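Local coordinates for protein tryptophanyl-tRNA synthetase (Cryptosporidium parvum Iowa II, PDB 3HV0) that probably catalyses the ATP-dependent joining of tryptophan to tRNA(Trp), this chain being the C-terminal part with the class I catalytic domain, here with tryptophan bound, at residues Ile36-Arg41 with Val68-Glu73; Glu63-Val68 with Glu73-Tyr78. All blocks are in the same frame, centred on the assembly; numbering follows the deposited sequence.

Overall arrangement
Both contacts use helix 62-70, and their centres lie about 9 Å apart. Contact 1 ties the end of this helix to helix 33-43 at the protein surface. Contact 2 packs the same helix, in the core, against the chain that enters strand 76-81. They meet at Arg38 of contact 1, whose NH2 forms a salt bridge with Asp67 OD1 of contact 2 at 2.6 Å. A second join is packing: Tyr69 CD1 lies 3.8 Å from Phe75 CE2. Val68 and Glu73 belong to both contacts, because the turn between helix and strand links them. Only contact 2 extends to the tryptophan pocket, through Tyr78.

Contact 1 of 2, residues Ile36-Arg41 with Val68-Glu73; sequences IERMER and VYEKGE
Arg38 carries CG opposite its backbone N (chi1 175°) and stays extended to NE, which sends its guanidinium across to Glu70. Glu70 places CG opposite its own carbonyl carbon (chi1 -83°) and then runs straight to the carboxylate. The two chains cross at about a right angle. One oxygen does all the accepting: Glu70 OE2 takes a bond from Arg38 NE at 2.7 Å and another from Arg38 NH2 at 2.9 Å. This is a side-on salt bridge to a single atom. OE2 lies close to the guanidinium plane, yet the carboxylate is turned 85° against it. The two nitrogens therefore arrive from opposite faces of the carboxylate. Arg38 NH2 is shared, since it also forms a salt bridge with Asp67 OD1 and probably a hydrogen bond with Glu63 O, both of helix 62-70. With two acidic partners, the positive charge of Arg38 is probably well stabilised.

Just beyond Glu70 the helix ends in a Schellman motif. Gly72 N bonds to Tyr69 O, and Glu73 N reaches back to Val68 O at 3.2 Å. Gly72 has positive phi there.

The salt bridge is a surface link between helix 33-43 and the end of helix 62-70. Nearby, the buried Met39 packs on Phe62 and Leu66 and on helix 93-106, where Phe106 meets the Tyr69 ring edge-to-face.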
ATOM      1  N   ILE A  36     -15.925   6.676  34.828  1.00 16.55           N
ATOM      2  CA  ILE A  36     -14.812   5.998  35.507  1.00 16.50           C
ATOM      3  C   ILE A  36     -15.333   5.068  36.589  1.00 16.52           C
ATOM      4  O   ILE A  36     -14.912   3.916  36.683  1.00 16.69           O
ATOM      5  CB  ILE A  36     -13.810   6.990  36.122  1.00 16.41           C
ATOM      6  CG1 ILE A  36     -13.125   7.808  35.023  1.00 16.87           C
ATOM      7  CG2 ILE A  36     -12.756   6.245  36.932  1.00 16.22           C
ATOM      8  CD1 ILE A  36     -12.395   9.022  35.540  1.00 16.72           C
ATOM      9  N   GLU A  37     -16.247   5.571  37.407  1.00 16.37           N
ATOM     10  CA  GLU A  37     -16.925   4.734  38.383  1.00 16.55           C
ATOM     11  C   GLU A  37     -17.587   3.557  37.652  1.00 16.19           C
ATOM     12  O   GLU A  37     -17.508   2.425  38.127  1.00 16.09           O
ATOM     13  CB  GLU A  37     -17.961   5.546  39.181  1.00 16.37           C
ATOM     14  CG  GLU A  37     -18.576   4.790  40.354  1.00 17.61           C
ATOM     15  CD  GLU A  37     -19.745   5.529  41.022  1.00 18.37           C
ATOM     16  OE1 GLU A  37     -20.432   6.334  40.354  1.00 19.23           O
ATOM     17  OE2 GLU A  37     -19.994   5.281  42.220  1.00 19.36           O
ATOM     18  N   ARG A  38     -18.189   3.816  36.482  1.00 15.81           N
ATOM     19  CA  ARG A  38     -18.967   2.791  35.757  1.00 15.59           C
ATOM     20  C   ARG A  38     -18.087   1.609  35.403  1.00 16.12           C
ATOM     21  O   ARG A  38     -18.530   0.462  35.437  1.00 15.87           O
ATOM     22  CB  ARG A  38     -19.662   3.378  34.514  1.00 15.05           C
ATOM     23  CG  ARG A  38     -20.417   2.352  33.617  1.00 13.71           C
ATOM     24  CD  ARG A  38     -21.628   2.977  32.872  1.00 11.32           C
ATOM     25  NE  ARG A  38     -21.916   2.350  31.578  1.00  9.15           N
ATOM     26  CZ  ARG A  38     -21.627   2.881  30.382  1.00  9.93           C
ATOM     27  NH1 ARG A  38     -21.030   4.075  30.280  1.00  9.63           N
ATOM     28  NH2 ARG A  38     -21.926   2.214  29.266  1.00  8.21           N
ATOM     29  N   MET A  39     -16.827   1.913  35.113  1.00 16.92           N
ATOM     30  CA  MET A  39     -15.817   0.922  34.788  1.00 17.70           C
ATOM     31  C   MET A  39     -15.361   0.093  35.988  1.00 18.29           C
ATOM     32  O   MET A  39     -15.448  -1.133  35.948  1.00 18.33           O
ATOM     33  CB  MET A  39     -14.613   1.628  34.161  1.00 17.89           C
ATOM     34  CG  MET A  39     -13.335   0.848  34.214  1.00 18.01           C
ATOM     35  SD  MET A  39     -12.328   1.294  32.824  1.00 20.51           S
ATOM     36  CE  MET A  39     -11.166  -0.071  32.878  1.00 20.71           C
ATOM     37  N   GLU A  40     -14.846   0.757  37.025  1.00 19.14           N
ATOM     38  CA  GLU A  40     -14.380   0.078  38.243  1.00 19.97           C
ATOM     39  C   GLU A  40     -15.445  -0.891  38.747  1.00 20.92           C
ATOM     40  O   GLU A  40     -15.137  -1.996  39.196  1.00 21.18           O
ATOM     41  CB  GLU A  40     -14.089   1.085  39.366  1.00 20.06           C
ATOM     42  CG  GLU A  40     -12.953   2.079  39.122  1.00 19.60           C
ATOM     43  CD  GLU A  40     -12.591   2.877  40.376  1.00 19.29           C
ATOM     44  OE1 GLU A  40     -13.422   2.945  41.304  1.00 19.51           O
ATOM     45  OE2 GLU A  40     -11.469   3.429  40.448  1.00 18.60           O
ATOM     46  N   ARG A  41     -16.698  -0.445  38.676  1.00 21.94           N
ATOM     47  CA  ARG A  41     -17.884  -1.257  39.000  1.00 22.79           C
ATOM     48  C   ARG A  41     -17.882  -2.561  38.204  1.00 23.08           C
ATOM     49  O   ARG A  41     -18.162  -3.634  38.732  1.00 22.75           O
ATOM     50  CB  ARG A  41     -19.148  -0.468  38.624  1.00 22.99           C
ATOM     51  CG  ARG A  41     -20.350  -0.703  39.476  1.00 23.70           C
ATOM     52  CD  ARG A  41     -20.668   0.524  40.319  1.00 25.50           C
ATOM     53  NE  ARG A  41     -21.215   1.633  39.532  1.00 26.40           N
ATOM     54  CZ  ARG A  41     -21.699   2.768  40.045  1.00 27.13           C
ATOM     55  NH1 ARG A  41     -21.712   2.980  41.362  1.00 27.06           N
ATOM     56  NH2 ARG A  41     -22.174   3.708  39.233  1.00 27.65           N
ATOM     57  N   VAL A  68     -20.814  -2.552  25.630  1.00 25.95           N
ATOM     58  CA  VAL A  68     -20.472  -3.855  25.063  1.00 25.71           C
ATOM     59  C   VAL A  68     -19.967  -4.820  26.121  1.00 25.49           C
ATOM     60  O   VAL A  68     -20.385  -5.968  26.161  1.00 25.28           O
ATOM     61  CB  VAL A  68     -19.414  -3.704  23.920  1.00 25.68           C
ATOM     62  CG1 VAL A  68     -18.530  -4.930  23.808  1.00 25.49           C
ATOM     63  CG2 VAL A  68     -20.121  -3.425  22.614  1.00 25.04           C
ATOM     64  N   TYR A  69     -19.070  -4.351  26.981  1.00 25.66           N
ATOM     65  CA  TYR A  69     -18.518  -5.205  28.028  1.00 25.85           C
ATOM     66  C   TYR A  69     -19.593  -5.521  29.082  1.00 26.17           C
ATOM     67  O   TYR A  69     -19.594  -6.601  29.674  1.00 25.88           O
ATOM     68  CB  TYR A  69     -17.290  -4.564  28.663  1.00 25.78           C
ATOM     69  CG  TYR A  69     -16.416  -5.550  29.408  1.00 26.37           C
ATOM     70  CD1 TYR A  69     -15.560  -6.402  28.723  1.00 27.72           C
ATOM     71  CD2 TYR A  69     -16.438  -5.626  30.800  1.00 27.04           C
ATOM     72  CE1 TYR A  69     -14.742  -7.306  29.406  1.00 28.28           C
ATOM     73  CE2 TYR A  69     -15.633  -6.529  31.494  1.00 27.46           C
ATOM     74  CZ  TYR A  69     -14.793  -7.364  30.796  1.00 27.96           C
ATOM     75  OH  TYR A  69     -14.002  -8.255  31.485  1.00 29.07           O
ATOM     76  N   GLU A  70     -20.516  -4.578  29.286  1.00 26.64           N
ATOM     77  CA  GLU A  70     -21.694  -4.788  30.139  1.00 27.16           C
ATOM     78  C   GLU A  70     -22.516  -5.986  29.687  1.00 27.18           C
ATOM     79  O   GLU A  70     -23.101  -6.687  30.512  1.00 27.11           O
ATOM     80  CB  GLU A  70     -22.622  -3.555  30.139  1.00 27.44           C
ATOM     81  CG  GLU A  70     -22.233  -2.421  31.095  1.00 29.19           C
ATOM     82  CD  GLU A  70     -23.194  -1.220  31.051  1.00 30.68           C
ATOM     83  OE1 GLU A  70     -24.425  -1.409  31.285  1.00 29.07           O
ATOM     84  OE2 GLU A  70     -22.684  -0.090  30.797  1.00 30.38           O
ATOM     85  N   LYS A  71     -22.565  -6.197  28.373  1.00 27.33           N
ATOM     86  CA  LYS A  71     -23.411  -7.235  27.758  1.00 27.40           C
ATOM     87  C   LYS A  71     -22.740  -8.612  27.675  1.00 27.34           C
ATOM     88  O   LYS A  71     -23.291  -9.529  27.077  1.00 27.48           O
ATOM     89  CB  LYS A  71     -23.821  -6.791  26.341  1.00 27.21           C
ATOM     90  N   GLY A  72     -21.549  -8.755  28.249  1.00 27.38           N
ATOM     91  CA  GLY A  72     -20.769  -9.983  28.109  1.00 27.36           C
ATOM     92  C   GLY A  72     -19.993 -10.132  26.803  1.00 27.20           C
ATOM     93  O   GLY A  72     -19.366 -11.164  26.590  1.00 27.23           O
ATOM     94  N   GLU A  73     -20.017  -9.121  25.937  1.00 27.18           N
ATOM     95  CA  GLU A  73     -19.348  -9.213  24.616  1.00 27.31           C
ATOM     96  C   GLU A  73     -17.900  -8.772  24.680  1.00 27.20           C
ATOM     97  O   GLU A  73     -17.560  -7.886  25.447  1.00 27.71           O
ATOM     98  CB  GLU A  73     -20.059  -8.349  23.580  1.00 27.25           C
ATOM     99  CG  GLU A  73     -21.553  -8.582  23.501  1.00 28.14           C
ATOM    100  CD  GLU A  73     -22.156  -8.121  22.182  1.00 29.50           C
ATOM    101  OE1 GLU A  73     -21.423  -7.510  21.343  1.00 29.94           O
ATOM    102  OE2 GLU A  73     -23.366  -8.385  21.987  1.00 30.09           O
TER

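Contact 2 of 2, residues Glu63-Val68 with Glu73-Tyr78; sequences EKILDV and ELFYLY. With TRP (tryptophan), chain C.
Phe75 and Ile65 join helix 62-70 to the chain that leads into strand 76-81. The Phe75 CB points at the helix. Its CG sits between the backbone N and the carbonyl carbon (chi1 64°), which brings one ring face against Ile65 CG2. Along the ring the gap to this methyl closes steadily, from the CD atoms through the CE atoms to CZ. CD2 also has Val68 CG1 obliquely at 4.4 Å. The tip atom, CZ, is nearest to Ile65 CG2, at 3.5 Å. CG2 thus stands over one ring face, offset toward the rim and 19° off the ring normal, as a CH-pi contact. Phe106 of helix 93-106 meets the same ring edge-to-face. Val68 CG1 also packs beside the backbone of Glu73 and Leu74. Ile65 touches Leu223 of the neighbouring parallel strand 222-227, so the helix lies against the central sheet of the Rossmann-type class I domain.

Farther along the strand, Tyr78 reaches the bound tryptophan. The indole NE1 donates to Tyr78 OH at 3.1 Å, with a nearly straight N-H approach of 163°. CZ2, in the six-membered ring of the indole, lies over one face of the Tyr78 ring, toward its rim. Tyr78 OH also lies at hydrogen-bonding distance from Gln113 OE1 and Gln201 O; its one proton can serve only one of them at a time.

The chemistry is split along the segment. Between helix and chain the side chains meet by apolar packing, and one backbone bond, Glu73 N to Val68 O, closes the turn. The strand end offers a polar acceptor to the indole N-H, consistent with a part in recognising the indole; the ligand is also hydrogen-bonded to Glu118 OE1.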
ATOM      1  N   GLU A  63     -17.937   5.119  26.022  1.00 25.27           N
ATOM      2  CA  GLU A  63     -19.164   4.593  26.673  1.00 26.04           C
ATOM      3  C   GLU A  63     -19.763   3.402  25.888  1.00 26.05           C
ATOM      4  O   GLU A  63     -20.371   2.524  26.471  1.00 25.83           O
ATOM      5  CB  GLU A  63     -20.202   5.707  26.960  1.00 25.84           C
ATOM      6  CG  GLU A  63     -21.021   6.232  25.772  1.00 27.03           C
ATOM      7  CD  GLU A  63     -20.198   6.971  24.737  1.00 29.64           C
ATOM      8  OE1 GLU A  63     -19.060   7.385  25.067  1.00 28.63           O
ATOM      9  OE2 GLU A  63     -20.695   7.123  23.586  1.00 31.57           O
ATOM     10  N   LYS A  64     -19.523   3.343  24.580  1.00 26.32           N
ATOM     11  CA  LYS A  64     -19.920   2.175  23.785  1.00 26.41           C
ATOM     12  C   LYS A  64     -19.171   0.907  24.210  1.00 26.35           C
ATOM     13  O   LYS A  64     -19.769  -0.160  24.269  1.00 26.27           O
ATOM     14  CB  LYS A  64     -19.706   2.427  22.283  1.00 26.40           C
ATOM     15  N   ILE A  65     -17.879   1.029  24.522  1.00 26.05           N
ATOM     16  CA  ILE A  65     -17.084  -0.132  24.965  1.00 26.16           C
ATOM     17  C   ILE A  65     -17.617  -0.741  26.277  1.00 27.06           C
ATOM     18  O   ILE A  65     -17.715  -1.969  26.429  1.00 27.33           O
ATOM     19  CB  ILE A  65     -15.605   0.229  25.163  1.00 26.32           C
ATOM     20  CG1 ILE A  65     -14.898   0.374  23.805  1.00 25.47           C
ATOM     21  CG2 ILE A  65     -14.895  -0.836  25.995  1.00 26.16           C
ATOM     22  CD1 ILE A  65     -15.438   1.474  22.974  1.00 23.18           C
ATOM     23  N   LEU A  66     -17.962   0.126  27.223  1.00 27.16           N
ATOM     24  CA  LEU A  66     -18.484  -0.316  28.492  1.00 27.43           C
ATOM     25  C   LEU A  66     -19.870  -0.927  28.286  1.00 27.57           C
ATOM     26  O   LEU A  66     -20.234  -1.877  28.984  1.00 27.54           O
ATOM     27  CB  LEU A  66     -18.549   0.854  29.483  1.00 27.69           C
ATOM     28  CG  LEU A  66     -17.228   1.571  29.800  1.00 27.81           C
ATOM     29  CD1 LEU A  66     -17.462   2.812  30.653  1.00 28.08           C
ATOM     30  CD2 LEU A  66     -16.282   0.615  30.505  1.00 27.91           C
ATOM     31  N   ASP A  67     -20.638  -0.380  27.335  1.00 27.47           N
ATOM     32  CA  ASP A  67     -21.957  -0.935  26.990  1.00 27.09           C
ATOM     33  C   ASP A  67     -21.763  -2.377  26.544  1.00 26.68           C
ATOM     34  O   ASP A  67     -22.452  -3.293  27.019  1.00 26.60           O
ATOM     35  CB  ASP A  67     -22.647  -0.138  25.861  1.00 26.98           C
ATOM     36  CG  ASP A  67     -23.315   1.156  26.348  1.00 27.59           C
ATOM     37  OD1 ASP A  67     -23.618   1.304  27.557  1.00 27.89           O
ATOM     38  OD2 ASP A  67     -23.559   2.037  25.499  1.00 27.53           O
ATOM     39  N   VAL A  68     -20.814  -2.552  25.630  1.00 25.95           N
ATOM     40  CA  VAL A  68     -20.472  -3.855  25.063  1.00 25.71           C
ATOM     41  C   VAL A  68     -19.967  -4.820  26.121  1.00 25.49           C
ATOM     42  O   VAL A  68     -20.385  -5.968  26.161  1.00 25.28           O
ATOM     43  CB  VAL A  68     -19.414  -3.704  23.920  1.00 25.68           C
ATOM     44  CG1 VAL A  68     -18.530  -4.930  23.808  1.00 25.49           C
ATOM     45  CG2 VAL A  68     -20.121  -3.425  22.614  1.00 25.04           C
ATOM     46  N   GLU A  73     -20.017  -9.121  25.937  1.00 27.18           N
ATOM     47  CA  GLU A  73     -19.348  -9.213  24.616  1.00 27.31           C
ATOM     48  C   GLU A  73     -17.900  -8.772  24.680  1.00 27.20           C
ATOM     49  O   GLU A  73     -17.560  -7.886  25.447  1.00 27.71           O
ATOM     50  CB  GLU A  73     -20.059  -8.349  23.580  1.00 27.25           C
ATOM     51  CG  GLU A  73     -21.553  -8.582  23.501  1.00 28.14           C
ATOM     52  CD  GLU A  73     -22.156  -8.121  22.182  1.00 29.50           C
ATOM     53  OE1 GLU A  73     -21.423  -7.510  21.343  1.00 29.94           O
ATOM     54  OE2 GLU A  73     -23.366  -8.385  21.987  1.00 30.09           O
ATOM     55  N   LEU A  74     -17.055  -9.372  23.850  1.00 27.17           N
ATOM     56  CA  LEU A  74     -15.641  -8.999  23.782  1.00 26.97           C
ATOM     57  C   LEU A  74     -15.432  -7.907  22.745  1.00 26.72           C
ATOM     58  O   LEU A  74     -16.273  -7.694  21.871  1.00 26.84           O
ATOM     59  CB  LEU A  74     -14.763 -10.217  23.451  1.00 27.17           C
ATOM     60  CG  LEU A  74     -14.171 -10.982  24.656  1.00 28.40           C
ATOM     61  CD1 LEU A  74     -15.223 -11.334  25.745  1.00 26.64           C
ATOM     62  CD2 LEU A  74     -13.445 -12.252  24.170  1.00 29.53           C
ATOM     63  N   PHE A  75     -14.302  -7.221  22.878  1.00 26.12           N
ATOM     64  CA  PHE A  75     -13.844  -6.211  21.938  1.00 25.67           C
ATOM     65  C   PHE A  75     -12.317  -6.325  21.892  1.00 25.17           C
ATOM     66  O   PHE A  75     -11.760  -7.245  22.487  1.00 25.03           O
ATOM     67  CB  PHE A  75     -14.295  -4.815  22.390  1.00 25.70           C
ATOM     68  CG  PHE A  75     -13.702  -4.366  23.703  1.00 25.52           C
ATOM     69  CD1 PHE A  75     -12.601  -3.527  23.732  1.00 26.37           C
ATOM     70  CD2 PHE A  75     -14.264  -4.768  24.901  1.00 26.81           C
ATOM     71  CE1 PHE A  75     -12.056  -3.104  24.928  1.00 26.44           C
ATOM     72  CE2 PHE A  75     -13.735  -4.359  26.107  1.00 26.49           C
ATOM     73  CZ  PHE A  75     -12.621  -3.534  26.120  1.00 27.40           C
ATOM     74  N   TYR A  76     -11.651  -5.417  21.190  1.00 24.68           N
ATOM     75  CA  TYR A  76     -10.180  -5.418  21.148  1.00 24.46           C
ATOM     76  C   TYR A  76      -9.559  -4.045  21.233  1.00 24.29           C
ATOM     77  O   TYR A  76     -10.212  -3.038  20.954  1.00 23.94           O
ATOM     78  CB  TYR A  76      -9.642  -6.165  19.918  1.00 24.03           C
ATOM     79  CG  TYR A  76      -9.701  -5.466  18.569  1.00 23.87           C
ATOM     80  CD1 TYR A  76     -10.872  -5.458  17.828  1.00 23.00           C
ATOM     81  CD2 TYR A  76      -8.563  -4.909  17.989  1.00 23.68           C
ATOM     82  CE1 TYR A  76     -10.939  -4.876  16.575  1.00 23.42           C
ATOM     83  CE2 TYR A  76      -8.618  -4.305  16.727  1.00 23.74           C
ATOM     84  CZ  TYR A  76      -9.810  -4.307  16.010  1.00 25.08           C
ATOM     85  OH  TYR A  76      -9.906  -3.726  14.744  1.00 24.90           O
ATOM     86  N   LEU A  77      -8.289  -4.028  21.640  1.00 24.26           N
ATOM     87  CA  LEU A  77      -7.524  -2.792  21.769  1.00 24.40           C
ATOM     88  C   LEU A  77      -6.613  -2.648  20.560  1.00 24.20           C
ATOM     89  O   LEU A  77      -6.163  -3.615  20.026  1.00 24.65           O
ATOM     90  CB  LEU A  77      -6.708  -2.799  23.063  1.00 24.36           C
ATOM     91  CG  LEU A  77      -7.497  -2.965  24.374  1.00 25.07           C
ATOM     92  CD1 LEU A  77      -6.698  -3.625  25.493  1.00 24.02           C
ATOM     93  CD2 LEU A  77      -8.058  -1.625  24.833  1.00 25.79           C
ATOM     94  N   TYR A  78      -6.373  -1.429  20.120  1.00 24.33           N
ATOM     95  CA  TYR A  78      -5.391  -1.152  19.074  1.00 24.51           C
ATOM     96  C   TYR A  78      -4.611   0.105  19.452  1.00 24.55           C
ATOM     97  O   TYR A  78      -5.178   1.177  19.677  1.00 24.75           O
ATOM     98  CB  TYR A  78      -6.068  -0.987  17.716  1.00 24.51           C
ATOM     99  CG  TYR A  78      -5.297  -0.234  16.634  1.00 24.56           C
ATOM    100  CD1 TYR A  78      -3.955  -0.468  16.397  1.00 24.47           C
ATOM    101  CD2 TYR A  78      -5.948   0.666  15.810  1.00 25.44           C
ATOM    102  CE1 TYR A  78      -3.283   0.198  15.393  1.00 25.26           C
ATOM    103  CE2 TYR A  78      -5.283   1.341  14.804  1.00 25.32           C
ATOM    104  CZ  TYR A  78      -3.946   1.104  14.595  1.00 26.65           C
ATOM    105  OH  TYR A  78      -3.284   1.809  13.585  1.00 28.58           O
TER
HETATM  106  N   TRP C   1       1.929   7.032  13.856  1.00 40.92           N
HETATM  107  CA  TRP C   1       1.948   6.828  15.334  1.00 41.82           C
HETATM  108  C   TRP C   1       3.122   7.578  15.946  1.00 42.03           C
HETATM  109  O   TRP C   1       4.088   7.912  15.235  1.00 42.03           O
HETATM  110  CB  TRP C   1       1.997   5.335  15.718  1.00 41.01           C
HETATM  111  CG  TRP C   1       0.645   4.662  15.725  1.00 40.98           C
HETATM  112  CD1 TRP C   1       0.150   3.791  14.785  1.00 39.94           C
HETATM  113  CD2 TRP C   1      -0.381   4.785  16.723  1.00 40.06           C
HETATM  114  NE1 TRP C   1      -1.104   3.373  15.138  1.00 39.06           N
HETATM  115  CE2 TRP C   1      -1.461   3.978  16.314  1.00 39.94           C
HETATM  116  CE3 TRP C   1      -0.489   5.495  17.915  1.00 39.82           C
HETATM  117  CZ2 TRP C   1      -2.633   3.864  17.058  1.00 41.23           C
HETATM  118  CZ3 TRP C   1      -1.656   5.383  18.649  1.00 41.50           C
HETATM  119  CH2 TRP C   1      -2.720   4.579  18.209  1.00 40.91           C
HETATM  120  OXT TRP C   1       3.093   7.860  17.158  1.00 42.53           O